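PDB 3OJO: Cap5O from Staphylococcus aureus, which oxidises UDP-N-acetyl-mannosamine with NAD as cofactor, a dehydrogenase step in the biosynthesis of the capsular polysaccharide. Local coordinates for residues L14-L19 against V35-V40; G20-P25 against C160-L165; I28-H33 against R193-F198. All coordinates share one frame; numbering follows the deposited sequence.

Interaction 1 of 3, residues L14-L19 against V35-V40; sequences LTVVGL and VDVLGV. With NAD (nicotinamide-adenine-dinucleotide), chain J.
Strand 13-17 and strand 36-40 are the two parallel strands of the first beta-alpha-beta unit of the NAD-binding domain, linked by helix 23-32. Five backbone hydrogen bonds zip them together, alternating in direction from one to the next: Leu-14 gives its N-H to Asp-36 O and takes that of Leu-38 on its own O, then Val-16 does the same between Leu-38 and Val-40. The last, Gly-18 N to Val-40 O at 2.6 Å, runs almost along the C=O axis and carries the pairing one residue past the strand, to where the chain turns beside the cofactor.

On the sheet face of Thr-15, Val-17, Leu-38 and Val-40, CG2 of Thr-15 lies anti to the backbone N (chi1 -54° for OG1) and meets Val-40 CG2 at 3.6 Å. Val-17 also has CG1 anti to N, and this methyl reaches the adenine, 3.5 Å from C2A of NAD. On the other face, which helix 23-32 packs against, Val-16 CG2 crosses Val-37 CG1 obliquely at 4.1 Å. Leu-19 bends back over the end of the second strand, its CD1 3.6 Å from Gly-39 C. Leu-19 CD2 packs directly on the bare CA of Gly-39, at 3.7 Å.

Gly-18 passes close to the adenosine ribose, its CA 3.4 Å from NAD O4B, and the N-H of Leu-19 is held by Asp-41, the NAD-binding acid just after the second strand. Strand, glycine turn, helix and second strand ending next to an acidic residue form the classical dinucleotide-binding unit of the Rossmann fold.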
loop_
_atom_site.group_PDB
_atom_site.type_symbol
_atom_site.label_atom_id
_atom_site.label_comp_id
_atom_site.label_asym_id
_atom_site.label_seq_id
_atom_site.Cartn_x
_atom_site.Cartn_y
_atom_site.Cartn_z
ATOM N N LEU B 14 12.528 24.867 30.664
ATOM C CA LEU B 14 11.933 23.691 30.034
ATOM C C LEU B 14 12.297 22.382 30.741
ATOM O O LEU B 14 13.460 22.134 31.038
ATOM C CB LEU B 14 12.263 23.635 28.539
ATOM C CG LEU B 14 12.152 22.286 27.803
ATOM C CD1 LEU B 14 10.735 21.832 27.666
ATOM C CD2 LEU B 14 12.701 22.391 26.441
ATOM N N THR B 15 11.291 21.544 30.984
ATOM C CA THR B 15 11.491 20.217 31.530
ATOM C C THR B 15 11.226 19.165 30.423
ATOM O O THR B 15 10.178 19.193 29.743
ATOM C CB THR B 15 10.657 20.012 32.783
ATOM O OG1 THR B 15 10.946 21.070 33.698
ATOM C CG2 THR B 15 10.923 18.680 33.438
ATOM N N VAL B 16 12.199 18.260 30.232
ATOM C CA VAL B 16 12.077 17.153 29.285
ATOM C C VAL B 16 11.904 15.880 30.123
ATOM O O VAL B 16 12.794 15.516 30.880
ATOM C CB VAL B 16 13.270 17.070 28.287
ATOM C CG1 VAL B 16 13.155 15.837 27.401
ATOM C CG2 VAL B 16 13.396 18.350 27.441
ATOM N N VAL B 17 10.749 15.236 30.017
ATOM C CA VAL B 17 10.440 14.010 30.754
ATOM C C VAL B 17 10.731 12.786 29.870
ATOM O O VAL B 17 10.029 12.540 28.890
ATOM C CB VAL B 17 8.997 14.033 31.306
ATOM C CG1 VAL B 17 8.696 12.806 32.159
ATOM C CG2 VAL B 17 8.742 15.311 32.088
ATOM N N GLY B 18 11.781 12.060 30.223
ATOM C CA GLY B 18 12.263 10.911 29.467
ATOM C C GLY B 18 13.556 11.309 28.788
ATOM O O GLY B 18 13.580 12.263 28.011
ATOM N N LEU B 19 14.654 10.656 29.154
ATOM C CA LEU B 19 15.964 11.001 28.594
ATOM C C LEU B 19 16.637 9.888 27.797
ATOM O O LEU B 19 17.802 9.551 28.051
ATOM C CB LEU B 19 16.905 11.547 29.688
ATOM C CG LEU B 19 16.413 12.756 30.460
ATOM C CD1 LEU B 19 17.243 12.955 31.669
ATOM C CD2 LEU B 19 16.431 14.000 29.615
ATOM N N VAL B 35 18.319 27.876 26.754
ATOM C CA VAL B 35 17.145 27.542 27.575
ATOM C C VAL B 35 17.607 26.744 28.812
ATOM O O VAL B 35 18.506 25.915 28.688
ATOM C CB VAL B 35 16.058 26.798 26.757
ATOM C CG1 VAL B 35 14.782 26.604 27.563
ATOM C CG2 VAL B 35 15.755 27.524 25.447
ATOM N N ASP B 36 17.028 27.033 30.001
ATOM C CA ASP B 36 17.352 26.340 31.258
ATOM C C ASP B 36 16.533 25.073 31.244
ATOM O O ASP B 36 15.292 25.121 31.295
ATOM C CB ASP B 36 17.048 27.204 32.499
ATOM C CG ASP B 36 17.687 28.577 32.462
ATOM O OD1 ASP B 36 18.912 28.655 32.213
ATOM O OD2 ASP B 36 16.952 29.582 32.653
ATOM N N VAL B 37 17.237 23.940 31.074
ATOM C CA VAL B 37 16.631 22.634 30.892
ATOM C C VAL B 37 16.842 21.717 32.070
ATOM O O VAL B 37 17.971 21.482 32.499
ATOM C CB VAL B 37 17.070 21.961 29.543
ATOM C CG1 VAL B 37 16.285 20.688 29.269
ATOM C CG2 VAL B 37 16.939 22.910 28.358
ATOM N N LEU B 38 15.738 21.131 32.539
ATOM C CA LEU B 38 15.741 20.098 33.553
ATOM C C LEU B 38 15.358 18.789 32.843
ATOM O O LEU B 38 14.244 18.657 32.334
ATOM C CB LEU B 38 14.766 20.411 34.696
ATOM C CG LEU B 38 14.917 19.626 36.024
ATOM C CD1 LEU B 38 13.664 18.993 36.481
ATOM C CD2 LEU B 38 16.222 18.874 36.216
ATOM N N GLY B 39 16.305 17.862 32.785
ATOM C CA GLY B 39 16.093 16.539 32.220
ATOM C C GLY B 39 15.540 15.631 33.301
ATOM O O GLY B 39 16.107 15.544 34.392
ATOM N N VAL B 40 14.421 14.954 33.014
ATOM C CA VAL B 40 13.769 14.053 33.947
ATOM C C VAL B 40 13.742 12.618 33.421
ATOM O O VAL B 40 13.218 12.372 32.330
ATOM C CB VAL B 40 12.352 14.554 34.347
ATOM C CG1 VAL B 40 11.617 13.530 35.214
ATOM C CG2 VAL B 40 12.431 15.891 35.057
HETATM P PA NAD J . 14.045 5.254 25.143
HETATM O O1A NAD J . 13.700 3.960 25.769
HETATM O O2A NAD J . 15.406 5.239 24.567
HETATM O O5B NAD J . 13.935 6.407 26.257
HETATM C C5B NAD J . 12.863 6.470 27.159
HETATM C C4B NAD J . 13.402 7.000 28.466
HETATM O O4B NAD J . 12.337 7.522 29.233
HETATM C C3B NAD J . 14.110 5.928 29.305
HETATM O O3B NAD J . 15.344 6.449 29.787
HETATM C C2B NAD J . 13.166 5.755 30.489
HETATM O O2B NAD J . 13.821 5.387 31.686
HETATM C C1B NAD J . 12.508 7.120 30.585
HETATM N N9A NAD J . 11.206 7.035 31.263
HETATM C C8A NAD J . 10.275 6.030 31.116
HETATM N N7A NAD J . 9.163 6.363 31.810
HETATM C C5A NAD J . 9.385 7.562 32.401
HETATM C C6A NAD J . 8.590 8.348 33.237
HETATM N N6A NAD J . 7.368 7.909 33.557
HETATM N N1A NAD J . 9.085 9.563 33.705
HETATM C C2A NAD J . 10.348 9.997 33.335
HETATM N N3A NAD J . 11.130 9.214 32.509
HETATM C C4A NAD J . 10.657 8.016 32.050
HETATM O O3 NAD J . 12.907 5.614 24.048
HETATM P PN NAD J . 13.131 6.635 22.830
HETATM O O1N NAD J . 13.799 5.888 21.735
HETATM O O2N NAD J . 13.715 7.900 23.343
HETATM O O5D NAD J . 11.651 6.907 22.330
HETATM C C5D NAD J . 10.603 7.163 23.230
HETATM C C4D NAD J . 9.298 7.130 22.441
HETATM O O4D NAD J . 9.312 8.125 21.428
HETATM C C3D NAD J . 9.078 5.840 21.651
HETATM O O3D NAD J . 8.688 4.702 22.397
HETATM C C2D NAD J . 8.010 6.308 20.694
HETATM O O2D NAD J . 6.837 6.566 21.423
HETATM C C1D NAD J . 8.552 7.676 20.314
HETATM N N1N NAD J . 9.350 7.502 19.079
HETATM C C2N NAD J . 10.714 7.316 19.105
HETATM C C3N NAD J . 11.414 7.122 17.904
HETATM C C7N NAD J . 12.899 7.352 17.846
HETATM O O7N NAD J . 13.404 8.107 16.762
HETATM N N7N NAD J . 13.697 6.824 18.784
HETATM C C4N NAD J . 10.714 7.081 16.690
HETATM C C5N NAD J . 9.328 7.230 16.672
HETATM C C6N NAD J . 8.664 7.424 17.885
#

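Interaction 2 of 3, residues G20-P25 against C160-L165; sequences GYIGLP and CPERVL. With NAD (nicotinamide-adenine-dinucleotide), chain J; PDC (pyridine-2,6-dicarboxylic acid), chain K; PDC (pyridine-2,6-dicarboxylic acid), chain L.
Gly-20, with no side chain, lets its CA come within 3.2 Å of NAD O5B at the cofactor's pyrophosphate. Tyr-21 follows, its N-H making a weak, long bond to NAD O2A, while O2A also sits at the ring edge, in plane. The phenol swings away from 160-165, its OH bonded to Glu-58 N. Tyr-21 O lies 3.6 Å from Val-164 CG2.

Ile-22 does most of the touching. Its N-H binds NAD O2N at 3.0 Å, and CG1, anti to the carbonyl carbon (chi1 -66°), carries CD1 to the nicotinamide carboxamide. The same CD1 meets Val-164 CG1 at 3.6 Å, and CG2 rests on Glu-162 CG at 3.7 Å. Glu-162 thus offers its aliphatic part here, its chain bent at chi2, while OE1 forms a salt bridge with Arg-178.

On the facing segment, Val-164 N gives its hydrogen to NAD O7N at 2.9 Å. Arg-163 turns the other way: NH1 bonds O3 of the chain L dicarboxylate at 2.9 Å and pairs with Glu-218, and O2 of the chain K ligand lies over one guanidinium face.

The direct contacts between the segments are van der Waals, mostly of side-chain carbons, some against backbone carbonyl oxygens. Their amides hold O2N and O7N of NAD, so the cofactor bridges the two segments, and the carboxamide is probably oriented by the Val-164 amide and the packing of Ile-22 CD1.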
loop_
_atom_site.group_PDB
_atom_site.type_symbol
_atom_site.label_atom_id
_atom_site.label_comp_id
_atom_site.label_asym_id
_atom_site.label_seq_id
_atom_site.Cartn_x
_atom_site.Cartn_y
_atom_site.Cartn_z
ATOM N N GLY B 20 15.907 9.349 26.827
ATOM C CA GLY B 20 16.437 8.330 25.925
ATOM C C GLY B 20 16.937 8.941 24.636
ATOM O O GLY B 20 17.424 10.077 24.635
ATOM N N TYR B 21 16.782 8.206 23.533
ATOM C CA TYR B 21 17.203 8.621 22.188
ATOM C C TYR B 21 16.523 9.870 21.659
ATOM O O TYR B 21 17.122 10.607 20.879
ATOM C CB TYR B 21 17.158 7.441 21.194
ATOM C CG TYR B 21 18.389 6.570 21.342
ATOM C CD1 TYR B 21 19.558 6.853 20.637
ATOM C CD2 TYR B 21 18.413 5.508 22.245
ATOM C CE1 TYR B 21 20.715 6.091 20.809
ATOM C CE2 TYR B 21 19.572 4.748 22.443
ATOM C CZ TYR B 21 20.718 5.037 21.715
ATOM O OH TYR B 21 21.860 4.286 21.896
ATOM N N ILE B 22 15.301 10.134 22.132
ATOM C CA ILE B 22 14.516 11.322 21.788
ATOM C C ILE B 22 14.780 12.472 22.797
ATOM O O ILE B 22 15.225 13.543 22.386
ATOM C CB ILE B 22 13.003 10.956 21.667
ATOM C CG1 ILE B 22 12.701 10.008 20.490
ATOM C CG2 ILE B 22 12.135 12.188 21.655
ATOM C CD1 ILE B 22 12.853 10.607 19.084
ATOM N N GLY B 23 14.511 12.220 24.087
ATOM C CA GLY B 23 14.611 13.185 25.178
ATOM C C GLY B 23 15.975 13.776 25.463
ATOM O O GLY B 23 16.074 14.990 25.637
ATOM N N LEU B 24 17.026 12.942 25.573
ATOM C CA LEU B 24 18.368 13.443 25.868
ATOM C C LEU B 24 18.894 14.409 24.789
ATOM O O LEU B 24 19.191 15.547 25.157
ATOM C CB LEU B 24 19.375 12.312 26.176
ATOM C CG LEU B 24 20.803 12.747 26.532
ATOM C CD1 LEU B 24 20.820 13.598 27.812
ATOM C CD2 LEU B 24 21.728 11.547 26.626
ATOM N N PRO B 25 18.951 14.049 23.481
ATOM C CA PRO B 25 19.395 15.027 22.469
ATOM C C PRO B 25 18.552 16.304 22.422
ATOM O O PRO B 25 19.117 17.385 22.246
ATOM C CB PRO B 25 19.291 14.241 21.161
ATOM C CG PRO B 25 19.440 12.815 21.579
ATOM C CD PRO B 25 18.642 12.756 22.838
ATOM N N CYS B 160 3.709 16.944 19.095
ATOM C CA CYS B 160 4.682 17.096 18.037
ATOM C C CYS B 160 5.463 15.779 17.965
ATOM O O CYS B 160 6.315 15.517 18.809
ATOM C CB CYS B 160 5.599 18.295 18.233
ATOM S SG CYS B 160 6.953 18.343 17.034
ATOM N N PRO B 161 5.129 14.902 17.007
ATOM C CA PRO B 161 5.814 13.610 16.920
ATOM C C PRO B 161 7.296 13.724 16.602
ATOM O O PRO B 161 7.716 14.338 15.622
ATOM C CB PRO B 161 5.039 12.839 15.841
ATOM C CG PRO B 161 3.858 13.639 15.535
ATOM C CD PRO B 161 4.124 15.048 15.940
ATOM N N GLU B 162 8.082 13.145 17.489
ATOM C CA GLU B 162 9.520 13.179 17.366
ATOM C C GLU B 162 10.082 11.883 16.798
ATOM O O GLU B 162 9.761 10.786 17.268
ATOM C CB GLU B 162 10.176 13.594 18.695
ATOM C CG GLU B 162 11.587 14.122 18.556
ATOM C CD GLU B 162 11.732 15.392 17.758
ATOM O OE1 GLU B 162 11.933 16.459 18.382
ATOM O OE2 GLU B 162 11.740 15.307 16.508
ATOM N N ARG B 163 10.901 12.026 15.763
ATOM C CA ARG B 163 11.527 10.906 15.085
ATOM C C ARG B 163 12.944 11.329 14.785
ATOM O O ARG B 163 13.155 12.301 14.054
ATOM C CB ARG B 163 10.738 10.559 13.816
ATOM C CG ARG B 163 11.249 9.322 13.093
ATOM C CD ARG B 163 10.336 8.900 11.955
ATOM N NE ARG B 163 10.095 9.983 10.998
ATOM C CZ ARG B 163 8.989 10.115 10.273
ATOM N NH1 ARG B 163 8.008 9.222 10.374
ATOM N NH2 ARG B 163 8.857 11.136 9.436
ATOM N N VAL B 164 13.912 10.644 15.411
ATOM C CA VAL B 164 15.357 10.935 15.293
ATOM C C VAL B 164 16.079 9.984 14.353
ATOM O O VAL B 164 15.823 8.771 14.370
ATOM C CB VAL B 164 16.121 11.083 16.655
ATOM C CG1 VAL B 164 15.584 12.236 17.486
ATOM C CG2 VAL B 164 16.154 9.782 17.462
ATOM N N LEU B 165 17.012 10.551 13.565
ATOM C CA LEU B 165 17.878 9.829 12.638
ATOM C C LEU B 165 19.178 9.524 13.381
ATOM O O LEU B 165 19.964 10.453 13.605
ATOM C CB LEU B 165 18.192 10.700 11.401
ATOM C CG LEU B 165 18.619 9.989 10.113
ATOM C CD1 LEU B 165 18.161 10.771 8.911
ATOM C CD2 LEU B 165 20.139 9.787 10.046
HETATM P PA NAD J . 14.045 5.254 25.143
HETATM O O1A NAD J . 13.700 3.960 25.769
HETATM O O2A NAD J . 15.406 5.239 24.567
HETATM O O5B NAD J . 13.935 6.407 26.257
HETATM C C5B NAD J . 12.863 6.470 27.159
HETATM C C4B NAD J . 13.402 7.000 28.466
HETATM O O4B NAD J . 12.337 7.522 29.233
HETATM C C3B NAD J . 14.110 5.928 29.305
HETATM O O3B NAD J . 15.344 6.449 29.787
HETATM C C2B NAD J . 13.166 5.755 30.489
HETATM O O2B NAD J . 13.821 5.387 31.686
HETATM C C1B NAD J . 12.508 7.120 30.585
HETATM N N9A NAD J . 11.206 7.035 31.263
HETATM C C8A NAD J . 10.275 6.030 31.116
HETATM N N7A NAD J . 9.163 6.363 31.810
HETATM C C5A NAD J . 9.385 7.562 32.401
HETATM C C6A NAD J . 8.590 8.348 33.237
HETATM N N6A NAD J . 7.368 7.909 33.557
HETATM N N1A NAD J . 9.085 9.563 33.705
HETATM C C2A NAD J . 10.348 9.997 33.335
HETATM N N3A NAD J . 11.130 9.214 32.509
HETATM C C4A NAD J . 10.657 8.016 32.050
HETATM O O3 NAD J . 12.907 5.614 24.048
HETATM P PN NAD J . 13.131 6.635 22.830
HETATM O O1N NAD J . 13.799 5.888 21.735
HETATM O O2N NAD J . 13.715 7.900 23.343
HETATM O O5D NAD J . 11.651 6.907 22.330
HETATM C C5D NAD J . 10.603 7.163 23.230
HETATM C C4D NAD J . 9.298 7.130 22.441
HETATM O O4D NAD J . 9.312 8.125 21.428
HETATM C C3D NAD J . 9.078 5.840 21.651
HETATM O O3D NAD J . 8.688 4.702 22.397
HETATM C C2D NAD J . 8.010 6.308 20.694
HETATM O O2D NAD J . 6.837 6.566 21.423
HETATM C C1D NAD J . 8.552 7.676 20.314
HETATM N N1N NAD J . 9.350 7.502 19.079
HETATM C C2N NAD J . 10.714 7.316 19.105
HETATM C C3N NAD J . 11.414 7.122 17.904
HETATM C C7N NAD J . 12.899 7.352 17.846
HETATM O O7N NAD J . 13.404 8.107 16.762
HETATM N N7N NAD J . 13.697 6.824 18.784
HETATM C C4N NAD J . 10.714 7.081 16.690
HETATM C C5N NAD J . 9.328 7.230 16.672
HETATM C C6N NAD J . 8.664 7.424 17.885
HETATM N N1 PDC K . 13.140 6.592 10.066
HETATM C C2 PDC K . 12.819 7.779 9.514
HETATM C C3 PDC K . 13.228 9.017 10.060
HETATM C C4 PDC K . 14.047 8.980 11.180
HETATM C C5 PDC K . 14.358 7.729 11.748
HETATM C C6 PDC K . 13.886 6.551 11.161
HETATM C C7 PDC K . 12.005 7.791 8.323
HETATM O O1 PDC K . 11.663 6.673 7.894
HETATM O O2 PDC K . 11.704 9.037 7.800
HETATM C C8 PDC K . 14.216 5.256 11.756
HETATM O O3 PDC K . 14.885 5.152 12.753
HETATM O O4 PDC K . 13.760 4.158 11.198
HETATM N N1 PDC L . 9.144 5.180 8.017
HETATM C C2 PDC L . 8.900 4.711 6.789
HETATM C C3 PDC L . 7.566 4.597 6.404
HETATM C C4 PDC L . 6.590 4.935 7.378
HETATM C C5 PDC L . 6.950 5.423 8.646
HETATM C C6 PDC L . 8.283 5.544 8.915
HETATM C C7 PDC L . 10.100 4.393 5.950
HETATM O O1 PDC L . 9.981 3.991 4.808
HETATM O O2 PDC L . 11.337 4.587 6.511
HETATM C C8 PDC L . 8.879 6.057 10.162
HETATM O O3 PDC L . 8.194 6.471 11.099
HETATM O O4 PDC L . 10.228 6.081 10.235
#

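Interaction 3 of 3, residues I28-H33 against R193-F198; sequences IMFAKH and RVYRTF
Phe-198 is the wedge of this contact, pushed between Met-29, Phe-30 and His-33 at the end of helix 23-32. Its ring, with CG in the crowded position between the backbone N and the carbonyl carbon (chi1 62°), drives CE1 onto the centre of the Phe-30 face, a T-shaped stack with planes at 90° and centroids 4.8 Å apart. Met-29 closes over one face of the wedge: CG sits above the ring centre, 3.6 Å from the Phe-198 centroid, and SD lies obliquely farther off in a Met-aromatic contact. At the root, CB of Phe-198 presses on the middle of the His-33 ring face, its closest atom NE2 at 3.5 Å.

In the Rossmann domain this joins the end of the first helix after the glycine turn to helix 185-195 and the turn that follows it, with Leu-173 and Val-174 of helix 169-175 packing on Met-29. The Phe-30 rim in turn fills the hollow beside helix 185-195, where Val-194 O lies in the plane of the ring, 3.4 Å from CE1, and Val-194 CG1 and Tyr-195 CE2 also border it. That carbonyl is gripped by Thr-197 OG1 at 2.7 Å, which leaves Thr-197 CG2 turned onto His-33 CB at 3.7 Å.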
loop_
_atom_site.group_PDB
_atom_site.type_symbol
_atom_site.label_atom_id
_atom_site.label_comp_id
_atom_site.label_asym_id
_atom_site.label_seq_id
_atom_site.Cartn_x
_atom_site.Cartn_y
_atom_site.Cartn_z
ATOM N N ILE B 28 19.546 18.483 25.311
ATOM C CA ILE B 28 20.855 19.000 24.926
ATOM C C ILE B 28 20.701 20.166 23.925
ATOM O O ILE B 28 21.346 21.195 24.091
ATOM C CB ILE B 28 21.803 17.835 24.460
ATOM C CG1 ILE B 28 22.304 17.035 25.677
ATOM C CG2 ILE B 28 22.991 18.331 23.600
ATOM C CD1 ILE B 28 22.957 15.651 25.342
ATOM N N MET B 29 19.801 20.010 22.946
ATOM C CA MET B 29 19.501 20.977 21.903
ATOM C C MET B 29 18.942 22.326 22.405
ATOM O O MET B 29 19.439 23.377 21.993
ATOM C CB MET B 29 18.591 20.350 20.849
ATOM C CG MET B 29 18.547 21.137 19.561
ATOM S SD MET B 29 20.168 21.606 18.878
ATOM C CE MET B 29 20.433 20.344 17.795
ATOM N N PHE B 30 17.922 22.304 23.281
ATOM C CA PHE B 30 17.343 23.529 23.828
ATOM C C PHE B 30 18.339 24.267 24.734
ATOM O O PHE B 30 18.404 25.498 24.683
ATOM C CB PHE B 30 16.060 23.227 24.599
ATOM C CG PHE B 30 14.836 22.973 23.750
ATOM C CD1 PHE B 30 14.096 24.034 23.229
ATOM C CD2 PHE B 30 14.359 21.681 23.557
ATOM C CE1 PHE B 30 12.915 23.799 22.509
ATOM C CE2 PHE B 30 13.181 21.451 22.845
ATOM C CZ PHE B 30 12.471 22.509 22.320
ATOM N N ALA B 31 19.124 23.502 25.541
ATOM C CA ALA B 31 20.149 24.016 26.451
ATOM C C ALA B 31 21.304 24.663 25.681
ATOM O O ALA B 31 21.877 25.645 26.156
ATOM C CB ALA B 31 20.660 22.905 27.349
ATOM N N LYS B 32 21.620 24.124 24.484
ATOM C CA LYS B 32 22.646 24.615 23.553
ATOM C C LYS B 32 22.264 26.022 23.045
ATOM O O LYS B 32 23.138 26.786 22.632
ATOM C CB LYS B 32 22.769 23.639 22.359
ATOM C CG LYS B 32 23.998 23.829 21.487
ATOM C CD LYS B 32 23.879 23.084 20.163
ATOM C CE LYS B 32 24.989 23.453 19.199
ATOM N NZ LYS B 32 26.267 22.762 19.515
ATOM N N HIS B 33 20.954 26.345 23.085
ATOM C CA HIS B 33 20.370 27.605 22.620
ATOM C C HIS B 33 19.963 28.580 23.760
ATOM O O HIS B 33 19.217 29.539 23.529
ATOM C CB HIS B 33 19.228 27.315 21.619
ATOM C CG HIS B 33 19.716 26.726 20.328
ATOM N ND1 HIS B 33 19.810 27.488 19.182
ATOM C CD2 HIS B 33 20.172 25.480 20.058
ATOM C CE1 HIS B 33 20.316 26.687 18.255
ATOM N NE2 HIS B 33 20.546 25.469 18.736
ATOM N N ARG B 193 6.284 28.620 19.216
ATOM C CA ARG B 193 7.120 29.434 20.103
ATOM C C ARG B 193 8.296 28.608 20.659
ATOM O O ARG B 193 9.456 29.056 20.645
ATOM C CB ARG B 193 6.267 30.039 21.243
ATOM C CG ARG B 193 5.913 31.510 21.035
ATOM C CD ARG B 193 4.821 31.979 21.976
ATOM N NE ARG B 193 3.624 32.378 21.231
ATOM C CZ ARG B 193 2.375 32.264 21.678
ATOM N NH1 ARG B 193 2.136 31.759 22.886
ATOM N NH2 ARG B 193 1.355 32.643 20.917
ATOM N N VAL B 194 7.982 27.365 21.077
ATOM C CA VAL B 194 8.948 26.434 21.662
ATOM C C VAL B 194 10.003 25.994 20.655
ATOM O O VAL B 194 11.192 26.215 20.876
ATOM C CB VAL B 194 8.249 25.268 22.401
ATOM C CG1 VAL B 194 9.263 24.263 22.942
ATOM C CG2 VAL B 194 7.369 25.795 23.523
ATOM N N TYR B 195 9.566 25.447 19.525
ATOM C CA TYR B 195 10.453 24.941 18.477
ATOM C C TYR B 195 11.238 25.970 17.681
ATOM O O TYR B 195 12.322 25.656 17.181
ATOM C CB TYR B 195 9.721 23.920 17.600
ATOM C CG TYR B 195 9.391 22.660 18.375
ATOM C CD1 TYR B 195 8.084 22.383 18.771
ATOM C CD2 TYR B 195 10.396 21.784 18.785
ATOM C CE1 TYR B 195 7.783 21.245 19.518
ATOM C CE2 TYR B 195 10.104 20.646 19.537
ATOM C CZ TYR B 195 8.796 20.372 19.887
ATOM O OH TYR B 195 8.514 19.242 20.620
ATOM N N ARG B 196 10.728 27.209 17.625
ATOM C CA ARG B 196 11.339 28.355 16.930
ATOM C C ARG B 196 12.790 28.611 17.400
ATOM O O ARG B 196 13.581 29.171 16.639
ATOM C CB ARG B 196 10.479 29.607 17.161
ATOM C CG ARG B 196 10.438 30.583 15.986
ATOM C CD ARG B 196 9.187 31.462 16.006
ATOM N NE ARG B 196 9.088 32.293 17.213
ATOM C CZ ARG B 196 7.953 32.551 17.860
ATOM N NH1 ARG B 196 6.801 32.054 17.420
ATOM N NH2 ARG B 196 7.960 33.310 18.947
ATOM N N THR B 197 13.121 28.149 18.642
ATOM C CA THR B 197 14.410 28.236 19.341
ATOM C C THR B 197 15.583 27.743 18.493
ATOM O O THR B 197 16.648 28.357 18.532
ATOM C CB THR B 197 14.314 27.483 20.710
ATOM O OG1 THR B 197 13.163 27.927 21.441
ATOM C CG2 THR B 197 15.574 27.635 21.589
ATOM N N PHE B 198 15.393 26.642 17.729
ATOM C CA PHE B 198 16.457 26.031 16.911
ATOM C C PHE B 198 15.952 25.412 15.609
ATOM O O PHE B 198 16.769 25.098 14.742
ATOM C CB PHE B 198 17.220 24.960 17.732
ATOM C CG PHE B 198 16.354 23.801 18.180
ATOM C CD1 PHE B 198 15.617 23.877 19.360
ATOM C CD2 PHE B 198 16.235 22.654 17.397
ATOM C CE1 PHE B 198 14.783 22.831 19.743
ATOM C CE2 PHE B 198 15.405 21.602 17.792
ATOM C CZ PHE B 198 14.690 21.699 18.964
#

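Overall arrangement
All three contacts lie in the NAD-binding domain and are strung along its first beta-alpha-beta unit, their centres about 12 to 13 Å from one another. Along the chain, strand 13-17, the glycine turn, helix 23-32 and strand 36-40 come first; 160-165 and 193-198 follow more than a hundred residues later, so the contacts interleave. Interactions 2 and 3 use the two ends of helix 23-32, and interaction 1 joins the strands on which it packs, Leu-14 touching Phe-30. Interactions 1 and 2 both border NAD, at the adenosine and the nicotinamide-pyrophosphate parts respectively, whereas interaction 3 ties the far end of the helix to the domain's later half.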